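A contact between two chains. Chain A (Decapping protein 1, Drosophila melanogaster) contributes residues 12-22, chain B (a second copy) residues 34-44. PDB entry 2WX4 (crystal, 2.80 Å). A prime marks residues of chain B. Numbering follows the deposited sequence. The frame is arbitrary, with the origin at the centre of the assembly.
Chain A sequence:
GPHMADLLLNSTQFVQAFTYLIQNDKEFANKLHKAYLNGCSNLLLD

Chain A 12-22: TQFVQAFTYLI
Chain B, residues 34-44: KAYLNGCSNLL

Residues 12-22 of chain A and 34-44 of chain B are both helical throughout, with regular i to i+4 backbone hydrogen bonds. Their axes approach to 9.3 Å and their N-to-C directions differ by 142°, so the helices run closer to antiparallel than to parallel. The nearest CA atoms across the contact are those of Phe14 and Gly39′, 6.4 Å apart, and 447 Å² is buried in total.

Phe14 is the central knob. Its CA-to-CB bond points sideways, but chi1 of -62° (m) and chi2 of -69° carry the ring into a hole formed by Tyr36′, Gly39′, Cys40′ and Leu43′. Phe14 CE1 comes within 3.4 Å of Tyr36′ O and 3.9 Å of Gly39′ C. This depth depends on the glycine: a CB on Gly39′ would lie 2.8 Å from Phe14 CE1, a clash. Tyr36′ (chi1 163°, t; chi2 76°) places CE1 over one face of the Phe14 ring, the two ring planes meeting obliquely at 38° with centroids 5.3 Å apart. Cys40′ N lies at the ring edge, and Phe14 CZ is 3.9 Å from Cys40′ SG and 4.2 Å from Leu43′ CD1.

One turn on, Phe18 (chi1 -56°, m; chi2 -46°) also starts sideways and brings its ring closer, placing Phe18 CE1 4.2 Å from Tyr36′ CB. Leu21, with chi1 t and chi2 p, directs CD2 to 3.7 Å from Ala35′ CB; the small alanine points toward chain A, its CB also meeting Phe18 CD1 at 4.4 Å.

At the other end, Gln13 extends with chi1 and chi2 both t and chi3 5°, bringing its amide to Gly39′ and Leu43′. Gln13 OE1 approaches Leu43′ CG at 3.1 Å, a tight contact, while Gln13 NE2 lies 3.3 Å from Gly39′ O at an angle too poor for a hydrogen bond. No hydrogen bond crosses between these stretches; the contact rests chiefly on apolar packing.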

# COMPACT_ATOMS: atom_id res chain seq x y z
N THR A 12 -9.84 4.01 5.52
CA THR A 12 -9.26 3.55 6.79
C THR A 12 -8.80 2.09 6.75
O THR A 12 -7.63 1.82 7.02
CB THR A 12 -10.24 3.71 7.99
OG1 THR A 12 -10.61 5.08 8.13
CG2 THR A 12 -9.59 3.27 9.30
N GLN A 13 -9.70 1.18 6.40
CA GLN A 13 -9.39 -0.23 6.54
C GLN A 13 -8.14 -0.61 5.77
O GLN A 13 -7.32 -1.39 6.26
CB GLN A 13 -10.56 -1.14 6.14
CG GLN A 13 -10.16 -2.66 6.26
CD GLN A 13 -11.35 -3.63 6.22
OE1 GLN A 13 -12.51 -3.22 6.01
NE2 GLN A 13 -11.07 -4.92 6.44
N PHE A 14 -7.97 -0.05 4.57
CA PHE A 14 -6.85 -0.45 3.73
C PHE A 14 -5.50 0.13 4.17
O PHE A 14 -4.50 -0.59 4.24
CB PHE A 14 -7.15 -0.20 2.27
CG PHE A 14 -8.32 -0.98 1.77
CD1 PHE A 14 -8.25 -2.37 1.64
CD2 PHE A 14 -9.51 -0.35 1.43
CE1 PHE A 14 -9.34 -3.12 1.19
CE2 PHE A 14 -10.61 -1.09 0.97
CZ PHE A 14 -10.52 -2.47 0.86
N VAL A 15 -5.49 1.42 4.48
CA VAL A 15 -4.33 2.09 5.04
C VAL A 15 -3.86 1.30 6.25
O VAL A 15 -2.68 0.97 6.40
CB VAL A 15 -4.70 3.54 5.41
CG1 VAL A 15 -3.68 4.17 6.36
CG2 VAL A 15 -4.85 4.38 4.15
N GLN A 16 -4.81 0.94 7.08
CA GLN A 16 -4.54 0.08 8.21
C GLN A 16 -3.90 -1.25 7.78
O GLN A 16 -2.92 -1.71 8.37
CB GLN A 16 -5.83 -0.16 8.96
CG GLN A 16 -5.64 -0.62 10.38
CD GLN A 16 -6.94 -0.49 11.16
OE1 GLN A 16 -7.37 0.63 11.50
NE2 GLN A 16 -7.59 -1.63 11.43
N ALA A 17 -4.45 -1.85 6.73
CA ALA A 17 -3.98 -3.12 6.24
C ALA A 17 -2.55 -3.01 5.70
O ALA A 17 -1.70 -3.84 6.00
CB ALA A 17 -4.93 -3.64 5.16
N PHE A 18 -2.32 -1.96 4.91
CA PHE A 18 -1.03 -1.69 4.31
C PHE A 18 0.00 -1.29 5.35
O PHE A 18 1.11 -1.87 5.40
CB PHE A 18 -1.12 -0.57 3.27
CG PHE A 18 -2.12 -0.81 2.19
CD1 PHE A 18 -2.19 -2.05 1.53
CD2 PHE A 18 -2.98 0.22 1.80
CE1 PHE A 18 -3.12 -2.28 0.52
CE2 PHE A 18 -3.93 0.00 0.79
CZ PHE A 18 -4.00 -1.26 0.14
N THR A 19 -0.33 -0.28 6.17
CA THR A 19 0.67 0.15 7.15
C THR A 19 1.04 -1.02 8.06
O THR A 19 2.20 -1.22 8.37
CB THR A 19 0.28 1.39 7.98
OG1 THR A 19 -0.88 1.10 8.77
CG2 THR A 19 0.00 2.57 7.08
N TYR A 20 0.05 -1.82 8.44
CA TYR A 20 0.37 -2.97 9.25
C TYR A 20 1.39 -3.84 8.49
O TYR A 20 2.43 -4.22 9.03
CB TYR A 20 -0.88 -3.75 9.67
CG TYR A 20 -0.57 -4.86 10.66
CD1 TYR A 20 -0.58 -4.61 12.04
CD2 TYR A 20 -0.27 -6.15 10.22
CE1 TYR A 20 -0.29 -5.62 12.96
CE2 TYR A 20 0.03 -7.16 11.13
CZ TYR A 20 0.01 -6.89 12.51
OH TYR A 20 0.30 -7.88 13.43
N LEU A 21 1.08 -4.11 7.22
CA LEU A 21 1.92 -4.93 6.38
C LEU A 21 3.35 -4.38 6.33
O LEU A 21 4.30 -5.06 6.68
CB LEU A 21 1.31 -5.04 4.99
CG LEU A 21 2.06 -5.88 3.96
CD1 LEU A 21 2.38 -7.21 4.55
CD2 LEU A 21 1.21 -6.09 2.75
N ILE A 22 3.48 -3.12 5.92
CA ILE A 22 4.78 -2.47 5.78
C ILE A 22 5.54 -2.48 7.09
O ILE A 22 6.67 -2.95 7.15
CB ILE A 22 4.60 -1.01 5.27
CG1 ILE A 22 4.17 -1.03 3.81
CG2 ILE A 22 5.86 -0.17 5.48
CD1 ILE A 22 3.42 0.19 3.44
N LYS B 34 -2.74 -8.96 -1.97
CA LYS B 34 -3.35 -9.92 -1.04
C LYS B 34 -3.87 -9.22 0.22
O LYS B 34 -5.03 -9.40 0.59
CB LYS B 34 -2.37 -11.06 -0.72
CG LYS B 34 -2.98 -12.23 0.06
CD LYS B 34 -1.97 -13.41 0.20
CE LYS B 34 -2.59 -14.62 0.95
NZ LYS B 34 -1.93 -15.94 0.69
N ALA B 35 -3.03 -8.39 0.86
CA ALA B 35 -3.49 -7.49 1.92
C ALA B 35 -4.83 -6.88 1.54
O ALA B 35 -5.80 -7.02 2.27
CB ALA B 35 -2.47 -6.40 2.19
N TYR B 36 -4.87 -6.23 0.38
CA TYR B 36 -6.07 -5.58 -0.17
C TYR B 36 -7.27 -6.52 -0.34
O TYR B 36 -8.37 -6.18 0.07
CB TYR B 36 -5.73 -4.91 -1.50
CG TYR B 36 -6.92 -4.55 -2.36
CD1 TYR B 36 -7.71 -3.45 -2.07
CD2 TYR B 36 -7.26 -5.32 -3.48
CE1 TYR B 36 -8.82 -3.12 -2.87
CE2 TYR B 36 -8.37 -5.00 -4.29
CZ TYR B 36 -9.14 -3.91 -3.97
OH TYR B 36 -10.21 -3.58 -4.76
N LEU B 37 -7.06 -7.68 -0.95
CA LEU B 37 -8.12 -8.68 -1.10
C LEU B 37 -8.68 -9.11 0.24
O LEU B 37 -9.90 -9.22 0.40
CB LEU B 37 -7.61 -9.90 -1.85
CG LEU B 37 -7.44 -9.61 -3.34
CD1 LEU B 37 -7.01 -10.84 -4.08
CD2 LEU B 37 -8.72 -9.03 -3.93
N ASN B 38 -7.79 -9.35 1.19
CA ASN B 38 -8.20 -9.73 2.52
C ASN B 38 -9.08 -8.67 3.18
O ASN B 38 -10.08 -8.99 3.81
CB ASN B 38 -7.01 -10.08 3.39
CG ASN B 38 -7.43 -10.83 4.63
OD1 ASN B 38 -7.77 -12.03 4.58
ND2 ASN B 38 -7.46 -10.13 5.77
N GLY B 39 -8.71 -7.40 3.01
CA GLY B 39 -9.50 -6.29 3.50
C GLY B 39 -10.86 -6.30 2.84
O GLY B 39 -11.88 -6.21 3.52
N CYS B 40 -10.85 -6.42 1.51
CA CYS B 40 -12.06 -6.53 0.69
C CYS B 40 -12.99 -7.64 1.15
O CYS B 40 -14.21 -7.44 1.24
CB CYS B 40 -11.69 -6.77 -0.77
SG CYS B 40 -11.28 -5.28 -1.68
N SER B 41 -12.40 -8.80 1.46
CA SER B 41 -13.17 -9.95 1.90
C SER B 41 -13.94 -9.63 3.17
O SER B 41 -15.15 -9.86 3.23
CB SER B 41 -12.28 -11.18 2.11
OG SER B 41 -13.06 -12.37 2.17
N ASN B 42 -13.24 -9.07 4.16
CA ASN B 42 -13.87 -8.69 5.43
C ASN B 42 -15.03 -7.75 5.17
O ASN B 42 -16.13 -7.96 5.67
CB ASN B 42 -12.86 -8.02 6.38
CG ASN B 42 -11.71 -8.95 6.80
OD1 ASN B 42 -11.81 -10.19 6.74
ND2 ASN B 42 -10.59 -8.35 7.23
N LEU B 43 -14.78 -6.73 4.37
CA LEU B 43 -15.79 -5.74 4.07
C LEU B 43 -17.01 -6.33 3.38
O LEU B 43 -18.14 -6.10 3.83
CB LEU B 43 -15.20 -4.62 3.22
CG LEU B 43 -14.87 -3.38 4.04
CD1 LEU B 43 -14.03 -2.41 3.24
CD2 LEU B 43 -16.16 -2.73 4.51
N LEU B 44 -16.77 -7.09 2.31
CA LEU B 44 -17.86 -7.53 1.43
C LEU B 44 -18.58 -8.75 1.93
O LEU B 44 -19.79 -8.84 1.83
CB LEU B 44 -17.35 -7.78 0.00
CG LEU B 44 -16.81 -6.57 -0.77
CD1 LEU B 44 -16.10 -7.03 -2.01
CD2 LEU B 44 -17.88 -5.58 -1.11